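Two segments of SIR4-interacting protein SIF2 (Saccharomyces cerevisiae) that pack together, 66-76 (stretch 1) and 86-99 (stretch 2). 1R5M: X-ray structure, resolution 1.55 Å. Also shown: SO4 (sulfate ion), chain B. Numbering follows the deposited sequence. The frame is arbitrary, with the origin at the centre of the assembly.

Stretch 1 (66-76) KNSVARLARIV
Stretch 2 (86-99) WKLTIIAELRHPFA

What fills the apolar centre? L72 (chi1 m, chi2 t), A70 and L94, all buried and apolar, share one sheet face: L72 CG lies 3.8 Å from L94 CD1, and A70 CB sits 4.1 Å from L94 CB. L72 CB is also 4.0 Å from I91 CB. On the other face A73 CB lies 3.7 Å from L88 CD1 and 4.0 Å from I90 CD1, while I75 CG1 lies 3.9 Å from L88 CD1.

How do the backbones set the register? Strands 69-76 and 86-95 run antiparallel, their N-to-C directions 147° apart and their axes 4.3 Å apart at closest approach. V69 pairs with R95, A70 with L94, R71 with E93 and L72 with A92; after a bulge, A73 pairs with I90, R74 with T89, I75 with L88 and V76 with K87. Hydrogen bonds run both ways: A70 N to L94 O, 3.0 Å, and L94 N to A70 O, 2.8 Å; the R74-T89 and V76-K87 pairs repeat this.

Where does the bulge fall? At I91, whose phi/psi of -83/-39 departs from extended values. L72 O accepts hydrogen bonds from I91 N at 2.7 Å and, weakly, from A92 N at 3.3 Å; L72 N reaches A92 O at 3.0 Å.

What closes the polar edge? Charged R71, E93 and R95, less buried, suit it by pairing with each other and with sulfate. R71 (m, t, t) forms a salt bridge, NH2 to E93 OE1, 3.2 Å. Within its own strand R95 (t, t, m) NH2 forms a salt bridge to E93 OE2 at 2.8 Å. The arginines' NH2 atoms are only 4.0 Å apart, yet both donate to sulfate O4, R71 NH2 at 3.0 Å and R95 NH2 at 2.8 Å. Just before strand 69-76, the OG of buried S68 donates to H96 O at 2.7 Å, and S68 CB lies over the F98 ring face.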

# COMPACT_ATOMS: atom_id res chain seq x y z
N LYS A 66 15.93 -9.09 -1.78
CA LYS A 66 16.07 -10.06 -0.71
C LYS A 66 17.38 -10.02 0.08
O LYS A 66 17.40 -10.40 1.25
CB LYS A 66 15.84 -11.46 -1.27
CG LYS A 66 14.44 -11.63 -1.85
CD LYS A 66 14.19 -13.02 -2.43
CE LYS A 66 12.76 -13.13 -2.96
NZ LYS A 66 12.50 -14.44 -3.63
N ASN A 67 18.46 -9.54 -0.54
CA ASN A 67 19.75 -9.50 0.15
C ASN A 67 20.00 -8.27 1.02
O ASN A 67 21.04 -7.61 0.89
CB ASN A 67 20.89 -9.65 -0.87
CG ASN A 67 22.22 -9.92 -0.20
OD1 ASN A 67 22.30 -10.69 0.76
ND2 ASN A 67 23.28 -9.30 -0.70
N SER A 68 19.06 -7.96 1.90
CA SER A 68 19.20 -6.84 2.83
C SER A 68 19.59 -5.54 2.12
O SER A 68 20.42 -4.78 2.61
CB SER A 68 20.25 -7.20 3.89
OG SER A 68 20.11 -6.42 5.07
N VAL A 69 18.96 -5.29 0.98
CA VAL A 69 19.26 -4.09 0.21
C VAL A 69 18.09 -3.67 -0.66
O VAL A 69 17.31 -4.50 -1.13
CB VAL A 69 20.50 -4.33 -0.70
CG1 VAL A 69 20.19 -5.40 -1.75
CG2 VAL A 69 20.93 -3.04 -1.37
N ALA A 70 17.96 -2.36 -0.85
CA ALA A 70 16.93 -1.79 -1.70
C ALA A 70 17.70 -0.91 -2.67
O ALA A 70 18.86 -0.58 -2.43
CB ALA A 70 15.94 -0.95 -0.89
N ARG A 71 17.07 -0.53 -3.77
CA ARG A 71 17.74 0.32 -4.74
C ARG A 71 16.82 1.41 -5.26
O ARG A 71 15.60 1.25 -5.30
CB ARG A 71 18.26 -0.51 -5.92
CG ARG A 71 19.56 -1.26 -5.62
CD ARG A 71 20.07 -2.01 -6.86
NE ARG A 71 21.48 -2.38 -6.73
CZ ARG A 71 21.93 -3.40 -6.02
NH1 ARG A 71 21.10 -4.18 -5.34
NH2 ARG A 71 23.24 -3.64 -5.96
N LEU A 72 17.42 2.54 -5.62
CA LEU A 72 16.68 3.64 -6.21
C LEU A 72 17.12 3.60 -7.66
O LEU A 72 18.31 3.49 -7.95
CB LEU A 72 17.08 4.97 -5.56
CG LEU A 72 16.74 5.11 -4.07
CD1 LEU A 72 17.11 6.51 -3.59
CD2 LEU A 72 15.25 4.86 -3.85
N ALA A 73 16.16 3.66 -8.58
CA ALA A 73 16.48 3.60 -9.99
C ALA A 73 15.68 4.60 -10.79
O ALA A 73 14.60 5.03 -10.38
CB ALA A 73 16.23 2.20 -10.53
N ARG A 74 16.22 4.98 -11.94
CA ARG A 74 15.55 5.91 -12.82
C ARG A 74 15.28 5.19 -14.13
O ARG A 74 16.13 4.45 -14.63
CB ARG A 74 16.44 7.13 -13.05
CG ARG A 74 15.83 8.22 -13.91
CD ARG A 74 16.44 9.56 -13.55
NE ARG A 74 17.88 9.45 -13.37
CZ ARG A 74 18.59 10.22 -12.55
NH1 ARG A 74 17.99 11.15 -11.83
NH2 ARG A 74 19.90 10.05 -12.44
N ILE A 75 14.08 5.37 -14.65
CA ILE A 75 13.69 4.76 -15.91
C ILE A 75 13.30 5.86 -16.88
O ILE A 75 12.30 6.55 -16.67
CB ILE A 75 12.50 3.79 -15.72
CG1 ILE A 75 12.94 2.60 -14.87
CG2 ILE A 75 11.98 3.33 -17.08
CD1 ILE A 75 11.82 1.63 -14.55
N VAL A 76 14.09 6.03 -17.93
CA VAL A 76 13.81 7.06 -18.93
C VAL A 76 13.90 6.48 -20.34
O VAL A 76 14.68 5.57 -20.59
CB VAL A 76 14.81 8.23 -18.81
CG1 VAL A 76 14.66 8.91 -17.45
CG2 VAL A 76 16.23 7.73 -19.00
N TRP A 86 13.93 2.00 -23.61
CA TRP A 86 13.88 2.35 -22.20
C TRP A 86 15.19 2.03 -21.50
O TRP A 86 15.73 0.94 -21.65
CB TRP A 86 12.73 1.62 -21.51
CG TRP A 86 11.43 1.92 -22.16
CD1 TRP A 86 10.85 1.24 -23.20
CD2 TRP A 86 10.56 3.02 -21.87
NE1 TRP A 86 9.68 1.85 -23.57
CE2 TRP A 86 9.48 2.95 -22.77
CE3 TRP A 86 10.60 4.06 -20.93
CZ2 TRP A 86 8.44 3.88 -22.77
CZ3 TRP A 86 9.56 4.99 -20.93
CH2 TRP A 86 8.50 4.89 -21.84
N LYS A 87 15.70 3.00 -20.75
CA LYS A 87 16.96 2.86 -20.04
C LYS A 87 16.78 2.83 -18.53
O LYS A 87 16.14 3.71 -17.95
CB LYS A 87 17.90 4.00 -20.44
CG LYS A 87 19.27 3.96 -19.78
CD LYS A 87 20.07 5.20 -20.16
CE LYS A 87 21.42 5.22 -19.47
NZ LYS A 87 22.15 6.49 -19.74
N LEU A 88 17.37 1.82 -17.90
CA LEU A 88 17.31 1.66 -16.45
C LEU A 88 18.67 2.03 -15.87
O LEU A 88 19.69 1.44 -16.23
CB LEU A 88 17.00 0.20 -16.09
CG LEU A 88 17.12 -0.18 -14.62
CD1 LEU A 88 16.03 0.49 -13.81
CD2 LEU A 88 17.03 -1.70 -14.48
N THR A 89 18.69 3.01 -14.97
CA THR A 89 19.92 3.45 -14.34
C THR A 89 19.76 3.43 -12.83
O THR A 89 18.80 3.99 -12.30
CB THR A 89 20.30 4.88 -14.78
OG1 THR A 89 20.49 4.91 -16.20
CG2 THR A 89 21.59 5.32 -14.10
N ILE A 90 20.69 2.79 -12.13
CA ILE A 90 20.63 2.72 -10.67
C ILE A 90 21.17 4.01 -10.07
O ILE A 90 22.31 4.40 -10.33
CB ILE A 90 21.46 1.53 -10.13
CG1 ILE A 90 20.96 0.22 -10.76
CG2 ILE A 90 21.34 1.46 -8.61
CD1 ILE A 90 19.50 -0.08 -10.51
N ILE A 91 20.34 4.66 -9.27
CA ILE A 91 20.70 5.92 -8.62
C ILE A 91 21.50 5.68 -7.35
O ILE A 91 22.45 6.41 -7.06
CB ILE A 91 19.43 6.73 -8.26
CG1 ILE A 91 18.70 7.15 -9.54
CG2 ILE A 91 19.80 7.95 -7.43
CD1 ILE A 91 17.36 7.80 -9.31
N ALA A 92 21.12 4.66 -6.59
CA ALA A 92 21.82 4.35 -5.35
C ALA A 92 21.40 3.03 -4.74
O ALA A 92 20.32 2.50 -5.03
CB ALA A 92 21.58 5.48 -4.34
N GLU A 93 22.27 2.50 -3.89
CA GLU A 93 22.01 1.26 -3.18
C GLU A 93 21.71 1.68 -1.74
O GLU A 93 22.44 2.47 -1.14
CB GLU A 93 23.24 0.35 -3.21
CG GLU A 93 23.68 -0.05 -4.61
CD GLU A 93 24.91 -0.94 -4.62
OE1 GLU A 93 25.40 -1.27 -5.72
OE2 GLU A 93 25.38 -1.33 -3.53
N LEU A 94 20.61 1.15 -1.19
CA LEU A 94 20.20 1.45 0.17
C LEU A 94 20.36 0.14 0.94
O LEU A 94 19.41 -0.64 1.06
CB LEU A 94 18.74 1.91 0.18
CG LEU A 94 18.33 2.93 -0.89
CD1 LEU A 94 16.87 3.29 -0.70
CD2 LEU A 94 19.21 4.19 -0.80
N ARG A 95 21.56 -0.09 1.45
CA ARG A 95 21.86 -1.34 2.14
C ARG A 95 21.72 -1.31 3.66
O ARG A 95 22.01 -0.30 4.30
CB ARG A 95 23.28 -1.78 1.76
CG ARG A 95 23.57 -3.26 1.98
CD ARG A 95 24.94 -3.63 1.40
NE ARG A 95 25.04 -3.34 -0.03
CZ ARG A 95 24.62 -4.16 -0.99
NH1 ARG A 95 24.07 -5.32 -0.70
NH2 ARG A 95 24.77 -3.81 -2.27
N HIS A 96 21.24 -2.42 4.21
CA HIS A 96 21.09 -2.59 5.65
C HIS A 96 22.09 -3.65 6.07
O HIS A 96 22.20 -4.70 5.43
CB HIS A 96 19.68 -3.10 6.01
CG HIS A 96 18.60 -2.07 5.87
ND1 HIS A 96 17.91 -1.57 6.94
CD2 HIS A 96 18.05 -1.51 4.77
CE1 HIS A 96 16.97 -0.74 6.52
NE2 HIS A 96 17.04 -0.69 5.20
N PRO A 97 22.85 -3.40 7.14
CA PRO A 97 23.82 -4.42 7.56
C PRO A 97 23.07 -5.60 8.18
O PRO A 97 21.92 -5.45 8.61
CB PRO A 97 24.67 -3.68 8.59
CG PRO A 97 23.67 -2.74 9.21
CD PRO A 97 22.92 -2.21 8.00
N PHE A 98 23.68 -6.78 8.20
CA PHE A 98 23.03 -7.91 8.83
C PHE A 98 23.28 -7.73 10.32
O PHE A 98 24.32 -7.20 10.71
CB PHE A 98 23.62 -9.23 8.34
CG PHE A 98 23.19 -9.60 6.95
CD1 PHE A 98 23.86 -9.10 5.84
CD2 PHE A 98 22.10 -10.43 6.75
CE1 PHE A 98 23.45 -9.42 4.55
CE2 PHE A 98 21.68 -10.76 5.46
CZ PHE A 98 22.36 -10.25 4.36
N ALA A 99 22.33 -8.15 11.14
CA ALA A 99 22.44 -8.00 12.59
C ALA A 99 23.64 -8.73 13.17
O ALA A 99 24.07 -9.76 12.65
CB ALA A 99 21.16 -8.49 13.26
S SO4 B . 23.64 -7.01 -4.10
O1 SO4 B . 23.47 -7.38 -2.68
O2 SO4 B . 24.35 -8.10 -4.80
O3 SO4 B . 22.32 -6.80 -4.72
O4 SO4 B . 24.43 -5.77 -4.20
O HOH W 1 23.63 -6.88 1.78
O HOH W 2 23.79 -1.17 -7.87